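Local coordinates for protein carbohydrate kinase, pfkB family (Enterococcus faecalis, PDB 3KTN) that probably phosphorylates a sugar acid such as 2-keto-3-deoxygluconate, as a PfkB-family (ribokinase-like) carbohydrate kinase, at residues E10-F15 with V103-R108; V34-N39 with M132-G137; Y20-Q25 with G97-Q102; R71-S76 with G315-T320; T55-N60 with A65-L70. All coordinates share one frame; numbering follows the deposited sequence.

Overall arrangement
Starting from the N terminus, interaction 1 closes a loop from 10-15 to 103-108, tying strand 12-16 to the far end of strand 101-105 in the smaller sheet. Interaction 3 closes a shorter loop within it and shares strand 101-105. Interaction 2 runs from 34-39 to 132-137 and crosses both, bringing helix 36-46 to the large sheet. Interaction 5 is a short local closure, strand 50-57 to helix 61-72, enclosed by all three. Just beyond it, interaction 4 crosses interactions 1, 2 and 3, tying the end of helix 61-72 to the loop before helix 322-330. M12 N meets V34 O between interactions 1 and 2, and an R14-D316 salt bridge joins interactions 1 and 4.

Interaction 1: E10-F15 with V103-R108; sequences EVMLRF and VTYQNR. With SO4 (sulfate ion), chain B.
E10 and R108 form a bidentate salt bridge, partly buried, at one end of the four-stranded sheet, where the chain comes off the large sheet into strand 12-16 and where strand 101-105 runs out into a loop. R108 grips the carboxylate side-on with two nitrogens: NE gives a 2.8 Å bond to E10 OE1 (156°), and NH2 an equally straight 2.9 Å bond to E10 OE2. Both oxygens use their syn lone pairs, and the two flat groups are only 7° apart. E10 holds CG anti to its own backbone N (chi1 176°) and stays extended beyond it, which carries the carboxylate to the edge of the guanidinium. M12, a selenomethionine, lies over one guanidinium face, with SE 3.3 Å from R108 NE. Its bent end lays CE along the arginine chain, 3.6 Å from R108 CD, and the same methyl meets the edge of the Y105 ring.

A sulfate ion, probably from the crystallisation liquor, sits at the adjoining NH1/NH2 edge, in the guanidinium plane. R108 NH2 reaches its O3 at 2.6 Å, and NH1 its O4 at 3.0 Å. Y105 OH approaches that O4 as well, in a weak bond, and has a second weak partner in R338 of a neighbouring subunit; R171 also binds the ion.

The paired bonds to E10 fix the guanidinium plane, M12 backs one face, and the NH1/NH2 edge is left to face the anion. A pocket of two arginines and a tyrosine is consistent with a place for the carboxylate of an acidic sugar, as the putative substrate would require.

Interaction 2: V34-N39 with M132-G137; sequences VGTGVN and MVHICG
C136 turns its sulfur toward the first turn of helix 36-46, and T36 lays its methyl against the flank of that sulfur. SG sits beside its own backbone N, anti to the carbonyl carbon (chi1 -56°), and reaches the backbone of G37, 3.5 Å from the N and 3.6 Å from the CA. From T36, CG2 comes within 3.8 Å of C136 SG; this branch stands anti to the threonine's backbone N, while OG1 lies beside that N. The H134 ring approaches the same methyl obliquely, CE1 being 4.4 Å from T36 CG2. One methyl thus meets both the imidazole of H134 in strand 132-135 and the thiol of C136 that follows.

With no side chain on G37, SG rests directly on its N and CA. G35 takes the N-cap place just ahead, and the G-T-G-V-N run is consistent with the glycine-rich stretch that opens a helix in PfkB kinases. N39 of this helix bonds D280, which lies in the family's GAGD motif, while G137 N bonds D167; both segments are probably beside the active site.

The contact is made of sulfur, methyl and ring carbon with no polar bond between the segments. It is van der Waals packing that sets the helix start, with the side chain of T36 about 5 Å from a bound sulfate, against segment 132-137.

Interaction 3: Y20-Q25 with G97-Q102; sequences YLMLEQ and GIRPTQ
R99 reaches across to the loop at Y20 and M22 from a turn of chain that begins at G97, whose positive phi (54°) suits glycine. I98 follows, packing on V308 of a neighbouring subunit. Then comes R99 itself, which carries the contact. Its CG stands anti to the backbone N (chi1 179°), and a bend at chi3 (66°) turns the guanidinium onto the backbone of Y20. NH2 donates to Y20 O at 3.0 Å, on a lone pair in the carbonyl plane, with the acceptor somewhat tilted from the guanidinium plane. The same NH2 also bonds T312 O of the same neighbour, so the arginine bridges two chains. NH1 gives a 2.9 Å bond to a water, which lies 3.2 Å from Y20 O. NH1 also sits 3.8 Å from M22 CG, the two side chains crossing at a slant; M22 is itself held within its loop, its N bonding Q25 OE1 at 2.8 Å.

Past P100, T101 OG1 bonds G95 N. Q102 then pairs with E93 of strand 88-93, and T101 and Q102 continue the four-stranded sheet into a strand of that same neighbour. The loop 20-25 connects strands 12-16 and 28-34 of that sheet, with M22 also packing on E93.

Interaction 4: R71-S76 with G315-T320; sequences RKLGIS and GDIPLT
L73 keeps CG anti to its carbonyl carbon (chi1 -67°) and so sends CD2 out from the end of helix 61-72 toward I317, whose CG1 lies beside the backbone N (chi1 -45°), leaving CG2 anti to it. This helix end is a Schellman motif. G74 leaves helical geometry with phi 98°, a value glycine takes readily, and its N bonds back to R71 O at 2.7 Å. I75 N probably bonds L70 O, and the chain then swings away toward strand 50-57, where I75 packs on T51 and L53. L73, the last residue before the glycine, is thereby presented to the loop 315-320 that lies between helices 296-310 and 322-330.

The meeting is purely apolar. L73 and I317 reach toward each other tip to tip, whereas L319 comes across L73 at about a right angle. The two loop side chains thus engage one leucine methyl from different directions. I317 also packs on N39 and A42 of helix 36-46 and on V34, which sets the loop between that helix and the end of helix 61-72.

D316 of the same loop makes a salt bridge with R14, and G315 N bonds D274, a residue of the magnesium site. The side chain of I317 is about 8 Å from the bound magnesium ion. Subunit contacts lie close by, since R71 bonds R71 and K72 of a neighbouring subunit and L319 packs on M22 of another. At the centre, L73 CD2 is 3.7 Å from I317 CG2 and 3.9 Å from L319 CD2.

Interaction 5: T55-N60 with A65-L70; sequences TKLPAN and AGKAAL
L57 CD1 presses against the backbone and side-chain root of the helix at G66 and K67. It lies 3.8 Å from K67 CG, 3.9 Å from K67 N and 4.0 Å from G66 C, so one methyl sits over a short piece of helix backbone. The L57 and K67 side chains slide past each other in opposite directions, K67 bending at chi3 before its ammonium end. L57 holds CG anti to its carbonyl carbon (chi1 -77°), which brings CD1 to the helix. G66 carries no side chain, which lets the methyl lie close to the helix backbone.

V80 of strand 80-82 forms the apolar part of the next shell, touched by L57, K67 and L70 alike, and L57 CD2 packs 4.0 Å from V11 CB. Polar ties hold the strand: T55 OG1 bonds G9 O, while K56 bonds D120 O and makes a cation-pi contact with Y121.

The turn into the helix holds A59 at the centre of an inverse gamma turn, and N60 as the N-cap, its OD1 bonding G63 N. The contact joins the first strand and the helix of the beta-alpha-beta unit 50-57, 61-72, 80-82 in the large sheet.

With no polar partner joining the segments, the contact rests on shape: a leucine methyl seated on a glycine and a lysine's aliphatic stem, away from the metal site.

Interaction 1: E10-F15 with V103-R108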
# COMPACT_ATOMS: atom_id res chain seq x y z
N GLU A 10 16.99 7.25 -24.72
CA GLU A 10 17.18 7.37 -23.29
C GLU A 10 16.18 6.62 -22.42
O GLU A 10 15.00 6.51 -22.75
CB GLU A 10 17.13 8.86 -22.96
CG GLU A 10 17.22 9.24 -21.50
CD GLU A 10 16.64 10.62 -21.28
OE1 GLU A 10 17.23 11.41 -20.51
OE2 GLU A 10 15.58 10.92 -21.87
N VAL A 11 16.67 6.10 -21.29
CA VAL A 11 15.83 5.41 -20.32
C VAL A 11 15.79 6.36 -19.12
O VAL A 11 16.83 6.84 -18.68
CB VAL A 11 16.44 4.09 -19.82
CG1 VAL A 11 15.66 3.59 -18.60
CG2 VAL A 11 16.41 3.04 -20.92
N MSE A 12 14.60 6.62 -18.61
CA MSE A 12 14.45 7.50 -17.44
C MSE A 12 13.61 6.83 -16.36
O MSE A 12 12.78 5.96 -16.64
CB MSE A 12 13.76 8.81 -17.81
CG MSE A 12 14.64 9.87 -18.46
SE MSE A 12 13.73 11.58 -18.45
CE MSE A 12 14.46 12.32 -16.82
N LEU A 13 13.82 7.26 -15.12
CA LEU A 13 13.05 6.77 -13.98
C LEU A 13 11.90 7.75 -13.80
O LEU A 13 12.12 8.95 -13.80
CB LEU A 13 13.89 6.81 -12.70
CG LEU A 13 14.86 5.71 -12.29
CD1 LEU A 13 15.53 5.09 -13.48
CD2 LEU A 13 15.88 6.31 -11.33
N ARG A 14 10.68 7.23 -13.67
CA ARG A 14 9.53 8.09 -13.41
C ARG A 14 9.00 7.74 -12.03
O ARG A 14 8.77 6.57 -11.73
CB ARG A 14 8.41 7.89 -14.44
CG ARG A 14 7.14 8.65 -14.04
CD ARG A 14 5.99 8.45 -15.02
NE ARG A 14 4.71 8.72 -14.38
CZ ARG A 14 3.55 8.81 -15.02
NH1 ARG A 14 3.50 8.64 -16.33
NH2 ARG A 14 2.43 9.05 -14.35
N PHE A 15 8.83 8.75 -11.19
CA PHE A 15 8.32 8.54 -9.84
C PHE A 15 6.93 9.16 -9.78
O PHE A 15 6.75 10.33 -10.10
CB PHE A 15 9.23 9.22 -8.82
CG PHE A 15 10.61 8.62 -8.75
CD1 PHE A 15 10.80 7.35 -8.21
CD2 PHE A 15 11.71 9.32 -9.22
CE1 PHE A 15 12.07 6.79 -8.14
CE2 PHE A 15 12.99 8.77 -9.15
CZ PHE A 15 13.17 7.50 -8.60
N VAL A 103 5.07 17.81 -13.80
CA VAL A 103 6.26 17.01 -14.04
C VAL A 103 7.48 17.81 -13.57
O VAL A 103 7.65 18.96 -13.95
CB VAL A 103 6.41 16.66 -15.53
CG1 VAL A 103 7.78 16.03 -15.80
CG2 VAL A 103 5.31 15.67 -15.93
N THR A 104 8.31 17.20 -12.74
CA THR A 104 9.51 17.86 -12.24
C THR A 104 10.72 16.98 -12.57
O THR A 104 10.86 15.88 -12.04
CB THR A 104 9.44 18.06 -10.72
OG1 THR A 104 8.23 18.74 -10.38
CG2 THR A 104 10.63 18.87 -10.24
N TYR A 105 11.59 17.48 -13.45
CA TYR A 105 12.78 16.75 -13.88
C TYR A 105 13.95 16.87 -12.91
O TYR A 105 14.09 17.88 -12.22
CB TYR A 105 13.26 17.27 -15.24
CG TYR A 105 12.34 16.97 -16.39
CD1 TYR A 105 12.34 15.72 -17.01
CD2 TYR A 105 11.45 17.93 -16.84
CE1 TYR A 105 11.47 15.44 -18.06
CE2 TYR A 105 10.58 17.67 -17.89
CZ TYR A 105 10.59 16.42 -18.49
OH TYR A 105 9.69 16.17 -19.50
N GLN A 106 14.77 15.83 -12.87
CA GLN A 106 15.97 15.82 -12.05
C GLN A 106 17.11 15.84 -13.07
O GLN A 106 16.84 15.99 -14.26
CB GLN A 106 16.03 14.55 -11.20
CG GLN A 106 15.16 14.60 -9.96
CD GLN A 106 15.90 15.16 -8.75
OE1 GLN A 106 16.04 16.38 -8.60
NE2 GLN A 106 16.39 14.26 -7.89
N ASN A 107 18.35 15.70 -12.63
CA ASN A 107 19.48 15.72 -13.57
C ASN A 107 19.31 14.69 -14.66
O ASN A 107 19.10 13.51 -14.40
CB ASN A 107 20.81 15.48 -12.86
CG ASN A 107 21.99 15.51 -13.82
OD1 ASN A 107 22.15 14.63 -14.66
ND2 ASN A 107 22.82 16.55 -13.70
N ARG A 108 19.44 15.15 -15.90
CA ARG A 108 19.28 14.28 -17.04
C ARG A 108 20.55 14.13 -17.89
O ARG A 108 20.83 13.05 -18.40
CB ARG A 108 18.15 14.82 -17.90
CG ARG A 108 17.44 13.82 -18.76
CD ARG A 108 16.15 14.45 -19.24
NE ARG A 108 15.51 13.67 -20.28
CZ ARG A 108 14.42 14.06 -20.93
NH1 ARG A 108 13.87 15.23 -20.64
NH2 ARG A 108 13.90 13.28 -21.86
S SO4 B . 10.82 14.89 -22.76
O1 SO4 B . 10.69 16.28 -23.25
O2 SO4 B . 9.64 14.12 -23.17
O3 SO4 B . 12.03 14.28 -23.32
O4 SO4 B . 10.93 14.92 -21.29

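Interaction 2: V34-N39 with M132-G137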
# COMPACT_ATOMS: atom_id res chain seq x y z
N VAL A 34 10.87 4.47 -18.01
CA VAL A 34 10.20 4.96 -19.19
C VAL A 34 11.19 5.74 -20.06
O VAL A 34 12.40 5.75 -19.78
CB VAL A 34 9.00 5.89 -18.79
CG1 VAL A 34 8.00 5.11 -17.93
CG2 VAL A 34 9.51 7.09 -18.01
N GLY A 35 10.67 6.38 -21.10
CA GLY A 35 11.47 7.15 -22.03
C GLY A 35 10.84 6.97 -23.40
O GLY A 35 10.16 5.97 -23.63
N THR A 36 11.03 7.94 -24.29
CA THR A 36 10.47 7.85 -25.64
C THR A 36 10.77 6.51 -26.30
O THR A 36 9.86 5.84 -26.79
CB THR A 36 11.00 8.98 -26.55
OG1 THR A 36 10.39 10.22 -26.17
CG2 THR A 36 10.68 8.71 -28.03
N GLY A 37 12.04 6.11 -26.30
CA GLY A 37 12.42 4.84 -26.91
C GLY A 37 11.81 3.63 -26.21
O GLY A 37 11.48 2.63 -26.84
N VAL A 38 11.67 3.71 -24.89
CA VAL A 38 11.09 2.60 -24.12
C VAL A 38 9.61 2.48 -24.44
O VAL A 38 9.12 1.39 -24.74
CB VAL A 38 11.29 2.82 -22.60
CG1 VAL A 38 10.74 1.63 -21.82
CG2 VAL A 38 12.77 3.01 -22.31
N ASN A 39 8.90 3.61 -24.39
CA ASN A 39 7.46 3.61 -24.66
C ASN A 39 7.16 3.09 -26.05
O ASN A 39 6.25 2.28 -26.25
CB ASN A 39 6.87 5.03 -24.53
CG ASN A 39 7.20 5.68 -23.20
OD1 ASN A 39 7.55 5.00 -22.22
ND2 ASN A 39 7.08 7.01 -23.14
N MSE A 132 14.62 -1.34 -39.39
CA MSE A 132 14.23 0.03 -39.12
C MSE A 132 14.83 0.50 -37.80
O MSE A 132 14.98 -0.29 -36.87
CB MSE A 132 12.70 0.11 -39.05
CG MSE A 132 12.13 1.51 -38.86
SE MSE A 132 10.19 1.48 -38.81
CE MSE A 132 9.82 1.40 -40.70
N VAL A 133 15.19 1.77 -37.73
CA VAL A 133 15.76 2.33 -36.52
C VAL A 133 15.14 3.69 -36.22
O VAL A 133 15.09 4.56 -37.09
CB VAL A 133 17.30 2.47 -36.62
CG1 VAL A 133 17.67 3.34 -37.80
CG2 VAL A 133 17.85 3.07 -35.33
N HIS A 134 14.66 3.85 -34.99
CA HIS A 134 14.06 5.11 -34.58
C HIS A 134 15.03 5.87 -33.70
O HIS A 134 15.50 5.36 -32.69
CB HIS A 134 12.76 4.85 -33.81
CG HIS A 134 12.07 6.11 -33.37
ND1 HIS A 134 12.53 6.88 -32.33
CD2 HIS A 134 11.00 6.76 -33.88
CE1 HIS A 134 11.77 7.95 -32.21
NE2 HIS A 134 10.83 7.91 -33.14
N ILE A 135 15.33 7.09 -34.11
CA ILE A 135 16.25 7.95 -33.37
C ILE A 135 15.41 8.95 -32.59
O ILE A 135 14.74 9.80 -33.17
CB ILE A 135 17.21 8.68 -34.35
CG1 ILE A 135 18.04 7.63 -35.11
CG2 ILE A 135 18.11 9.62 -33.59
CD1 ILE A 135 19.02 8.21 -36.12
N CYS A 136 15.45 8.82 -31.26
CA CYS A 136 14.67 9.69 -30.39
C CYS A 136 15.17 11.12 -30.42
O CYS A 136 16.34 11.39 -30.16
CB CYS A 136 14.70 9.15 -28.96
SG CYS A 136 14.13 7.44 -28.79
N GLY A 137 14.26 12.04 -30.72
CA GLY A 137 14.60 13.44 -30.78
C GLY A 137 15.40 13.94 -29.59
O GLY A 137 16.18 14.88 -29.72

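Interaction 3: Y20-Q25 with G97-Q102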
# COMPACT_ATOMS: atom_id res chain seq x y z
N TYR A 20 -4.21 10.56 -7.06
CA TYR A 20 -4.00 11.92 -7.55
C TYR A 20 -3.28 12.74 -6.48
O TYR A 20 -3.41 13.96 -6.42
CB TYR A 20 -5.34 12.59 -7.87
CG TYR A 20 -6.21 11.80 -8.83
CD1 TYR A 20 -6.02 11.88 -10.21
CD2 TYR A 20 -7.21 10.95 -8.34
CE1 TYR A 20 -6.81 11.12 -11.09
CE2 TYR A 20 -7.99 10.20 -9.21
CZ TYR A 20 -7.79 10.29 -10.58
OH TYR A 20 -8.56 9.54 -11.43
N LEU A 21 -2.52 12.04 -5.65
CA LEU A 21 -1.79 12.67 -4.55
C LEU A 21 -0.58 13.50 -4.99
O LEU A 21 0.01 13.26 -6.05
CB LEU A 21 -1.35 11.59 -3.54
CG LEU A 21 -2.50 10.82 -2.90
CD1 LEU A 21 -1.95 9.63 -2.12
CD2 LEU A 21 -3.28 11.76 -1.98
N MSE A 22 -0.22 14.47 -4.17
CA MSE A 22 0.92 15.34 -4.47
C MSE A 22 2.12 14.89 -3.65
O MSE A 22 1.96 14.15 -2.67
CB MSE A 22 0.58 16.79 -4.13
CG MSE A 22 -0.62 17.34 -4.89
SE MSE A 22 -1.09 19.16 -4.36
CE MSE A 22 -2.33 18.74 -2.96
N LEU A 23 3.31 15.33 -4.05
CA LEU A 23 4.53 14.99 -3.33
C LEU A 23 4.46 15.41 -1.88
O LEU A 23 4.93 14.69 -1.01
CB LEU A 23 5.75 15.66 -3.99
CG LEU A 23 6.21 14.97 -5.28
CD1 LEU A 23 7.28 15.81 -5.96
CD2 LEU A 23 6.73 13.57 -4.92
N GLU A 24 3.87 16.57 -1.61
CA GLU A 24 3.76 17.05 -0.24
C GLU A 24 2.71 16.32 0.60
O GLU A 24 2.60 16.56 1.79
CB GLU A 24 3.47 18.57 -0.22
CG GLU A 24 4.74 19.42 -0.32
CD GLU A 24 4.48 20.93 -0.31
OE1 GLU A 24 3.80 21.42 0.62
OE2 GLU A 24 4.97 21.64 -1.23
N GLN A 25 1.95 15.42 -0.02
CA GLN A 25 0.93 14.69 0.73
C GLN A 25 1.33 13.29 1.15
O GLN A 25 0.76 12.74 2.09
CB GLN A 25 -0.36 14.59 -0.09
CG GLN A 25 -1.08 15.89 -0.34
CD GLN A 25 -2.32 15.69 -1.20
OE1 GLN A 25 -2.22 15.45 -2.40
NE2 GLN A 25 -3.49 15.77 -0.58
N GLY A 97 -9.17 17.25 -13.26
CA GLY A 97 -9.96 18.40 -13.64
C GLY A 97 -9.09 19.56 -14.09
O GLY A 97 -8.20 19.38 -14.91
N ILE A 98 -9.31 20.74 -13.53
CA ILE A 98 -8.50 21.89 -13.95
C ILE A 98 -7.12 21.94 -13.28
O ILE A 98 -6.30 22.79 -13.61
CB ILE A 98 -9.23 23.23 -13.68
CG1 ILE A 98 -9.50 23.40 -12.19
CG2 ILE A 98 -10.54 23.26 -14.47
CD1 ILE A 98 -9.88 24.81 -11.81
N ARG A 99 -6.86 21.03 -12.35
CA ARG A 99 -5.55 21.01 -11.71
C ARG A 99 -4.62 20.25 -12.65
O ARG A 99 -4.79 19.05 -12.87
CB ARG A 99 -5.60 20.31 -10.35
CG ARG A 99 -4.25 20.23 -9.64
CD ARG A 99 -4.44 19.91 -8.15
NE ARG A 99 -4.99 18.58 -7.91
CZ ARG A 99 -4.24 17.48 -7.81
NH1 ARG A 99 -2.92 17.56 -7.92
NH2 ARG A 99 -4.82 16.30 -7.57
N PRO A 100 -3.64 20.94 -13.24
CA PRO A 100 -2.71 20.28 -14.16
C PRO A 100 -1.78 19.25 -13.54
O PRO A 100 -1.50 19.27 -12.34
CB PRO A 100 -1.95 21.45 -14.78
CG PRO A 100 -1.93 22.47 -13.68
CD PRO A 100 -3.33 22.38 -13.11
N THR A 101 -1.33 18.32 -14.37
CA THR A 101 -0.38 17.30 -13.96
C THR A 101 0.95 18.06 -13.88
O THR A 101 1.23 18.91 -14.73
CB THR A 101 -0.32 16.18 -15.03
OG1 THR A 101 -1.52 15.39 -14.93
CG2 THR A 101 0.91 15.28 -14.83
N GLN A 102 1.75 17.77 -12.85
CA GLN A 102 3.02 18.46 -12.67
C GLN A 102 4.22 17.52 -12.83
O GLN A 102 4.37 16.56 -12.08
CB GLN A 102 3.09 19.11 -11.28
CG GLN A 102 1.93 20.08 -10.94
CD GLN A 102 2.15 21.50 -11.44
OE1 GLN A 102 3.27 21.89 -11.78
NE2 GLN A 102 1.08 22.29 -11.47
O HOH W 1 -1.02 15.42 -7.97

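Interaction 4: R71-S76 with G315-T320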
# COMPACT_ATOMS: atom_id res chain seq x y z
N ARG A 71 13.19 -6.01 -20.57
CA ARG A 71 12.84 -7.37 -20.96
C ARG A 71 11.37 -7.67 -20.64
O ARG A 71 10.65 -8.23 -21.47
CB ARG A 71 13.75 -8.38 -20.24
CG ARG A 71 15.23 -8.27 -20.60
CD ARG A 71 16.01 -9.48 -20.08
NE ARG A 71 15.93 -9.61 -18.62
CZ ARG A 71 16.81 -9.08 -17.77
NH1 ARG A 71 17.83 -8.37 -18.23
NH2 ARG A 71 16.64 -9.23 -16.47
N LYS A 72 10.93 -7.30 -19.44
CA LYS A 72 9.55 -7.53 -19.04
C LYS A 72 8.58 -6.96 -20.07
O LYS A 72 7.55 -7.57 -20.38
CB LYS A 72 9.27 -6.87 -17.68
CG LYS A 72 7.82 -6.99 -17.26
CD LYS A 72 7.52 -6.34 -15.93
CE LYS A 72 6.06 -6.60 -15.54
NZ LYS A 72 5.71 -6.00 -14.22
N LEU A 73 8.91 -5.78 -20.58
CA LEU A 73 8.09 -5.10 -21.58
C LEU A 73 8.17 -5.79 -22.95
O LEU A 73 7.39 -5.47 -23.84
CB LEU A 73 8.53 -3.64 -21.72
CG LEU A 73 8.27 -2.78 -20.48
CD1 LEU A 73 9.06 -1.47 -20.57
CD2 LEU A 73 6.77 -2.53 -20.36
N GLY A 74 9.10 -6.72 -23.09
CA GLY A 74 9.25 -7.44 -24.35
C GLY A 74 10.34 -6.88 -25.24
O GLY A 74 10.49 -7.31 -26.37
N ILE A 75 11.11 -5.93 -24.71
CA ILE A 75 12.19 -5.31 -25.47
C ILE A 75 13.50 -6.03 -25.19
O ILE A 75 13.83 -6.32 -24.03
CB ILE A 75 12.39 -3.82 -25.07
CG1 ILE A 75 11.07 -3.05 -25.18
CG2 ILE A 75 13.42 -3.16 -25.98
CD1 ILE A 75 11.16 -1.67 -24.56
N SER A 76 14.25 -6.34 -26.25
CA SER A 76 15.54 -7.00 -26.08
C SER A 76 16.50 -6.00 -25.46
O SER A 76 16.52 -4.82 -25.84
CB SER A 76 16.09 -7.44 -27.44
OG SER A 76 17.43 -7.90 -27.30
N GLY A 315 0.63 5.77 -16.33
CA GLY A 315 2.04 5.65 -16.69
C GLY A 315 2.31 5.89 -18.16
O GLY A 315 1.39 5.90 -18.98
N ASP A 316 3.59 6.09 -18.49
CA ASP A 316 4.04 6.37 -19.86
C ASP A 316 3.95 5.23 -20.87
O ASP A 316 3.72 5.47 -22.06
CB ASP A 316 5.51 6.80 -19.87
CG ASP A 316 5.78 8.02 -19.01
OD1 ASP A 316 6.45 8.94 -19.52
OD2 ASP A 316 5.34 8.05 -17.84
N ILE A 317 4.16 4.01 -20.41
CA ILE A 317 4.16 2.86 -21.30
C ILE A 317 2.80 2.48 -21.87
O ILE A 317 1.88 2.16 -21.12
CB ILE A 317 4.73 1.60 -20.61
CG1 ILE A 317 6.02 1.94 -19.85
CG2 ILE A 317 5.02 0.52 -21.65
CD1 ILE A 317 7.19 2.30 -20.73
N PRO A 318 2.66 2.52 -23.21
CA PRO A 318 1.40 2.17 -23.87
C PRO A 318 1.37 0.65 -23.98
O PRO A 318 2.01 0.07 -24.88
CB PRO A 318 1.52 2.83 -25.25
CG PRO A 318 2.65 3.83 -25.09
CD PRO A 318 3.59 3.13 -24.16
N LEU A 319 0.67 -0.00 -23.07
CA LEU A 319 0.57 -1.46 -23.03
C LEU A 319 -0.71 -1.93 -23.72
O LEU A 319 -1.65 -2.39 -23.07
CB LEU A 319 0.59 -1.93 -21.58
CG LEU A 319 1.85 -1.58 -20.77
CD1 LEU A 319 1.58 -1.73 -19.29
CD2 LEU A 319 3.00 -2.46 -21.19
N THR A 320 -0.74 -1.80 -25.05
CA THR A 320 -1.89 -2.20 -25.85
C THR A 320 -1.52 -3.28 -26.86
O THR A 320 -0.35 -3.46 -27.19
CB THR A 320 -2.50 -0.99 -26.61
OG1 THR A 320 -1.49 -0.37 -27.42
CG2 THR A 320 -3.06 0.03 -25.64

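Interaction 5: T55-N60 with A65-L70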
# COMPACT_ATOMS: atom_id res chain seq x y z
N THR A 55 21.14 1.86 -26.06
CA THR A 55 21.37 2.90 -25.07
C THR A 55 22.38 2.36 -24.06
O THR A 55 22.94 1.29 -24.25
CB THR A 55 20.05 3.23 -24.33
OG1 THR A 55 20.22 4.41 -23.53
CG2 THR A 55 19.65 2.07 -23.44
N LYS A 56 22.60 3.12 -22.99
CA LYS A 56 23.50 2.69 -21.92
C LYS A 56 22.80 2.81 -20.58
O LYS A 56 21.93 3.67 -20.39
CB LYS A 56 24.76 3.57 -21.86
CG LYS A 56 25.62 3.59 -23.12
CD LYS A 56 26.25 2.24 -23.42
CE LYS A 56 27.16 2.33 -24.66
NZ LYS A 56 27.55 0.99 -25.18
N LEU A 57 23.17 1.93 -19.66
CA LEU A 57 22.64 1.95 -18.30
C LEU A 57 23.83 1.67 -17.39
O LEU A 57 24.71 0.89 -17.74
CB LEU A 57 21.55 0.89 -18.10
CG LEU A 57 20.18 1.25 -18.69
CD1 LEU A 57 19.19 0.11 -18.48
CD2 LEU A 57 19.67 2.52 -18.03
N PRO A 58 23.87 2.30 -16.21
CA PRO A 58 24.98 2.08 -15.29
C PRO A 58 25.06 0.63 -14.83
O PRO A 58 24.04 -0.05 -14.73
CB PRO A 58 24.68 3.04 -14.14
CG PRO A 58 23.18 3.04 -14.11
CD PRO A 58 22.85 3.16 -15.58
N ALA A 59 26.28 0.18 -14.56
CA ALA A 59 26.49 -1.18 -14.10
C ALA A 59 26.31 -1.22 -12.59
O ALA A 59 27.27 -1.34 -11.83
CB ALA A 59 27.90 -1.68 -14.48
N ASN A 60 25.06 -1.07 -12.15
CA ASN A 60 24.74 -1.14 -10.73
C ASN A 60 23.34 -1.75 -10.63
O ASN A 60 22.71 -2.04 -11.65
CB ASN A 60 24.83 0.23 -10.04
CG ASN A 60 23.86 1.25 -10.59
OD1 ASN A 60 22.74 0.92 -10.98
ND2 ASN A 60 24.27 2.51 -10.61
N ALA A 65 18.00 -3.32 -12.72
CA ALA A 65 16.55 -3.33 -12.59
C ALA A 65 15.98 -2.71 -13.86
O ALA A 65 14.91 -3.09 -14.32
CB ALA A 65 16.11 -2.53 -11.36
N GLY A 66 16.72 -1.77 -14.44
CA GLY A 66 16.28 -1.12 -15.67
C GLY A 66 16.24 -2.11 -16.83
O GLY A 66 15.28 -2.12 -17.60
N LYS A 67 17.27 -2.93 -16.96
CA LYS A 67 17.30 -3.91 -18.04
C LYS A 67 16.20 -4.95 -17.84
O LYS A 67 15.61 -5.42 -18.81
CB LYS A 67 18.66 -4.61 -18.11
CG LYS A 67 19.79 -3.67 -18.49
CD LYS A 67 20.88 -4.40 -19.25
CE LYS A 67 21.57 -5.44 -18.40
NZ LYS A 67 22.64 -6.12 -19.20
N ALA A 68 15.94 -5.31 -16.58
CA ALA A 68 14.90 -6.29 -16.27
C ALA A 68 13.55 -5.74 -16.73
O ALA A 68 12.71 -6.48 -17.25
CB ALA A 68 14.87 -6.56 -14.74
N ALA A 69 13.34 -4.43 -16.54
CA ALA A 69 12.09 -3.78 -16.95
C ALA A 69 11.95 -3.79 -18.48
O ALA A 69 10.86 -3.98 -19.01
CB ALA A 69 12.05 -2.35 -16.44
N LEU A 70 13.06 -3.58 -19.18
CA LEU A 70 13.03 -3.58 -20.64
C LEU A 70 12.60 -4.96 -21.13
O LEU A 70 11.74 -5.08 -22.00
CB LEU A 70 14.40 -3.23 -21.20
CG LEU A 70 14.94 -1.82 -20.96
CD1 LEU A 70 16.35 -1.72 -21.54
CD2 LEU A 70 14.04 -0.79 -21.63